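Local coordinates for protein - conserved hypothetical (Bacillus anthracis, PDB 4LES) that is of unknown function, a conserved hypothetical protein whose mostly beta fold sets a four-stranded antiparallel sheet beside a smaller three-stranded one, at residues A[134-145]-A[191-202]. Numbering follows the deposited sequence.
Sequences SVDLVDENDNAY and GKWYVVVNNEYK
An edge strand and the central strand of a three-stranded antiparallel sheet meet here, 135-139 running against 193-197. Asp136 and Val196 form a hydrogen-bonded pair, Asp136 N to Val196 O at 2.9 Å and Val196 N to Asp136 O at 2.8 Å; Val138 and Tyr194 form the next. On the buried face stand Val135, Leu137, Val195, Val197 and Trp193, apolar groups suited to meeting strands 83-96 and 174-184 of the four-stranded sheet, an arrangement consistent with a beta sandwich: Val85 touches Val135 and Val197, and Tyr181 touches Leu137. Val135 CG1 meets Val195 CG1 at 3.7 Å, while the branched end of Leu137 leans on CE3 and CZ3 of the Trp193 indole.

Trp193 also reaches Ile183 and the Phe188 ring, its NE1 bonded to Lys187 O. Asp139 CB lies over its six-membered ring, 3.6 Å from the centroid in a CH-pi contact. Asp139 CG sits between backbone N and carbonyl carbon (chi1 64°), turning the carboxylate to the chain just beyond the type I turn 139-142: OD1 accepts Asn143 N; OD2 takes Asn143 ND2 through its syn lone pair and Tyr145 OH on the anti side, 33° out of plane. The latter bond probably steadies the Tyr145 ring, whose CE1 comes 3.5 Å from Trp193 CZ3.

Asp136, Val138, Tyr194 and Val196 form the other face. Val138 CG2 touches Val196 CG2, and Lys202 stretches its CE over the Tyr194 ring to a salt bridge, NZ to Asp142 OD1 at 3.3 Å, its hydrogen bond weak. Beyond the strand, Glu140's long side chain lets OE1 accept Lys192 N (2.9 Å) from above the carboxylate plane.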
# COMPACT_ATOMS: atom_id res chain seq x y z
N SER A 134 0.88 10.48 3.43
CA SER A 134 1.48 9.23 3.83
C SER A 134 0.40 8.16 4.10
O SER A 134 -0.69 8.46 4.62
CB SER A 134 2.25 9.45 5.13
OG SER A 134 1.36 9.89 6.15
N VAL A 135 0.71 6.93 3.74
CA VAL A 135 -0.15 5.79 4.03
C VAL A 135 0.82 4.77 4.59
O VAL A 135 1.68 4.29 3.88
CB VAL A 135 -0.85 5.22 2.76
CG1 VAL A 135 -1.66 3.98 3.11
CG2 VAL A 135 -1.76 6.27 2.11
N ASP A 136 0.70 4.46 5.88
CA ASP A 136 1.61 3.52 6.53
C ASP A 136 0.94 2.37 7.24
O ASP A 136 -0.12 2.51 7.80
CB ASP A 136 2.42 4.24 7.57
CG ASP A 136 3.29 5.33 7.00
OD1 ASP A 136 3.97 5.11 5.98
OD2 ASP A 136 3.28 6.40 7.59
N LEU A 137 1.62 1.23 7.18
CA LEU A 137 1.24 0.05 7.88
C LEU A 137 1.80 0.22 9.27
O LEU A 137 3.00 0.49 9.42
CB LEU A 137 1.85 -1.18 7.23
CG LEU A 137 1.58 -2.48 7.96
CD1 LEU A 137 0.10 -2.86 7.81
CD2 LEU A 137 2.49 -3.56 7.41
N VAL A 138 0.96 0.05 10.28
CA VAL A 138 1.38 0.25 11.67
C VAL A 138 0.91 -0.89 12.54
O VAL A 138 -0.21 -1.39 12.37
CB VAL A 138 0.81 1.56 12.23
CG1 VAL A 138 1.35 1.83 13.64
CG2 VAL A 138 1.17 2.71 11.32
N ASP A 139 1.79 -1.32 13.46
CA ASP A 139 1.45 -2.44 14.36
C ASP A 139 0.88 -1.93 15.67
O ASP A 139 0.71 -0.73 15.83
CB ASP A 139 2.66 -3.37 14.56
CG ASP A 139 3.83 -2.71 15.27
OD1 ASP A 139 3.67 -1.73 16.03
OD2 ASP A 139 4.95 -3.22 15.08
N GLU A 140 0.58 -2.83 16.60
CA GLU A 140 0.01 -2.42 17.90
C GLU A 140 1.04 -1.69 18.79
O GLU A 140 0.67 -1.02 19.74
CB GLU A 140 -0.64 -3.62 18.62
CG GLU A 140 0.32 -4.74 18.97
CD GLU A 140 -0.35 -6.08 19.26
OE1 GLU A 140 -1.57 -6.24 19.01
OE2 GLU A 140 0.36 -7.00 19.72
N ASN A 141 2.33 -1.79 18.47
CA ASN A 141 3.38 -1.09 19.22
C ASN A 141 3.74 0.25 18.59
O ASN A 141 4.74 0.85 18.95
CB ASN A 141 4.61 -1.95 19.30
CG ASN A 141 4.34 -3.26 19.99
OD1 ASN A 141 4.66 -4.32 19.47
ND2 ASN A 141 3.70 -3.18 21.14
N ASP A 142 2.93 0.69 17.63
CA ASP A 142 3.10 1.96 16.93
C ASP A 142 4.34 2.07 16.05
O ASP A 142 4.81 3.16 15.74
CB ASP A 142 2.96 3.15 17.89
CG ASP A 142 1.51 3.39 18.30
OD1 ASP A 142 0.68 3.67 17.41
OD2 ASP A 142 1.21 3.32 19.51
N ASN A 143 4.87 0.93 15.62
CA ASN A 143 5.94 0.97 14.66
C ASN A 143 5.26 1.14 13.31
O ASN A 143 4.32 0.41 13.00
CB ASN A 143 6.73 -0.32 14.66
CG ASN A 143 7.47 -0.54 15.95
OD1 ASN A 143 8.29 0.28 16.36
ND2 ASN A 143 7.18 -1.66 16.59
N ALA A 144 5.70 2.15 12.57
CA ALA A 144 5.21 2.43 11.25
C ALA A 144 6.27 1.87 10.32
O ALA A 144 7.45 2.07 10.55
CB ALA A 144 5.04 3.92 11.07
N TYR A 145 5.87 1.14 9.28
CA TYR A 145 6.84 0.53 8.38
C TYR A 145 7.08 1.31 7.10
O TYR A 145 6.22 2.07 6.63
CB TYR A 145 6.44 -0.93 8.09
CG TYR A 145 6.49 -1.74 9.35
CD1 TYR A 145 5.44 -1.70 10.26
CD2 TYR A 145 7.61 -2.49 9.67
CE1 TYR A 145 5.49 -2.40 11.44
CE2 TYR A 145 7.68 -3.20 10.85
CZ TYR A 145 6.61 -3.15 11.73
OH TYR A 145 6.66 -3.87 12.91
N GLY A 191 -0.80 -10.34 15.84
CA GLY A 191 -1.05 -9.02 16.40
C GLY A 191 -2.14 -8.22 15.72
O GLY A 191 -2.73 -8.64 14.71
N LYS A 192 -2.43 -7.06 16.32
CA LYS A 192 -3.35 -6.08 15.75
C LYS A 192 -2.56 -5.16 14.80
O LYS A 192 -1.42 -4.75 15.11
CB LYS A 192 -4.03 -5.28 16.83
CG LYS A 192 -4.88 -6.16 17.73
CD LYS A 192 -5.58 -5.38 18.82
CE LYS A 192 -6.40 -6.34 19.66
NZ LYS A 192 -7.00 -5.66 20.84
N TRP A 193 -3.15 -4.86 13.65
CA TRP A 193 -2.52 -4.03 12.64
C TRP A 193 -3.47 -2.96 12.15
O TRP A 193 -4.69 -3.09 12.22
CB TRP A 193 -1.96 -4.91 11.51
CG TRP A 193 -0.81 -5.74 12.00
CD1 TRP A 193 -0.89 -6.88 12.75
CD2 TRP A 193 0.58 -5.49 11.80
NE1 TRP A 193 0.37 -7.36 13.04
CE2 TRP A 193 1.29 -6.52 12.46
CE3 TRP A 193 1.31 -4.50 11.12
CZ2 TRP A 193 2.69 -6.59 12.47
CZ3 TRP A 193 2.70 -4.57 11.13
CH2 TRP A 193 3.38 -5.61 11.80
N TYR A 194 -2.88 -1.88 11.66
CA TYR A 194 -3.62 -0.73 11.24
C TYR A 194 -3.01 -0.09 10.01
O TYR A 194 -1.84 -0.33 9.67
CB TYR A 194 -3.57 0.34 12.36
CG TYR A 194 -3.95 -0.16 13.72
CD1 TYR A 194 -3.04 -0.85 14.51
CD2 TYR A 194 -5.24 0.04 14.23
CE1 TYR A 194 -3.39 -1.33 15.77
CE2 TYR A 194 -5.60 -0.42 15.50
CZ TYR A 194 -4.67 -1.11 16.26
OH TYR A 194 -5.01 -1.58 17.50
N VAL A 195 -3.82 0.71 9.34
CA VAL A 195 -3.32 1.55 8.25
C VAL A 195 -3.54 3.00 8.72
O VAL A 195 -4.66 3.37 9.11
CB VAL A 195 -4.00 1.30 6.91
CG1 VAL A 195 -3.52 2.34 5.91
CG2 VAL A 195 -3.66 -0.10 6.40
N VAL A 196 -2.46 3.79 8.75
CA VAL A 196 -2.54 5.19 9.17
C VAL A 196 -2.39 6.11 7.95
O VAL A 196 -1.41 6.01 7.19
CB VAL A 196 -1.51 5.55 10.28
CG1 VAL A 196 -1.55 7.03 10.60
CG2 VAL A 196 -1.79 4.72 11.53
N VAL A 197 -3.36 6.99 7.79
CA VAL A 197 -3.38 7.89 6.67
C VAL A 197 -3.16 9.35 7.11
O VAL A 197 -3.90 9.90 7.94
CB VAL A 197 -4.69 7.75 5.87
CG1 VAL A 197 -4.76 8.77 4.75
CG2 VAL A 197 -4.80 6.33 5.28
N ASN A 198 -2.11 9.92 6.55
CA ASN A 198 -1.72 11.30 6.76
C ASN A 198 -1.49 11.61 8.22
O ASN A 198 -1.70 12.72 8.64
CB ASN A 198 -2.83 12.21 6.24
CG ASN A 198 -2.34 13.62 6.02
OD1 ASN A 198 -1.22 13.84 5.57
ND2 ASN A 198 -3.17 14.59 6.35
N ASN A 199 -1.10 10.59 8.99
CA ASN A 199 -0.97 10.67 10.45
C ASN A 199 -2.22 11.28 11.06
O ASN A 199 -2.16 11.93 12.08
CB ASN A 199 0.28 11.46 10.83
CG ASN A 199 1.54 10.68 10.53
OD1 ASN A 199 1.75 9.59 11.08
ND2 ASN A 199 2.39 11.22 9.67
N GLU A 200 -3.36 11.05 10.42
CA GLU A 200 -4.62 11.67 10.78
C GLU A 200 -5.75 10.67 10.99
O GLU A 200 -6.67 10.92 11.77
CB GLU A 200 -4.98 12.61 9.63
CG GLU A 200 -6.14 13.54 9.87
CD GLU A 200 -6.36 14.48 8.69
OE1 GLU A 200 -7.21 15.37 8.82
OE2 GLU A 200 -5.70 14.36 7.65
N TYR A 201 -5.72 9.54 10.27
CA TYR A 201 -6.72 8.51 10.40
C TYR A 201 -6.00 7.22 10.72
O TYR A 201 -4.91 6.95 10.18
CB TYR A 201 -7.47 8.31 9.09
CG TYR A 201 -8.16 9.52 8.56
CD1 TYR A 201 -7.52 10.38 7.68
CD2 TYR A 201 -9.48 9.80 8.91
CE1 TYR A 201 -8.15 11.50 7.18
CE2 TYR A 201 -10.14 10.90 8.39
CZ TYR A 201 -9.46 11.76 7.53
OH TYR A 201 -10.09 12.88 7.03
N LYS A 202 -6.62 6.40 11.56
CA LYS A 202 -6.07 5.10 11.94
C LYS A 202 -7.19 4.10 11.72
O LYS A 202 -8.21 4.15 12.36
CB LYS A 202 -5.61 5.12 13.39
CG LYS A 202 -4.84 3.89 13.83
CD LYS A 202 -4.25 4.12 15.21
CE LYS A 202 -3.22 3.06 15.54
NZ LYS A 202 -2.53 3.27 16.85
O HOH W 1 0.34 8.18 7.84
O HOH W 2 1.31 12.87 5.11
O HOH W 3 2.07 6.92 9.65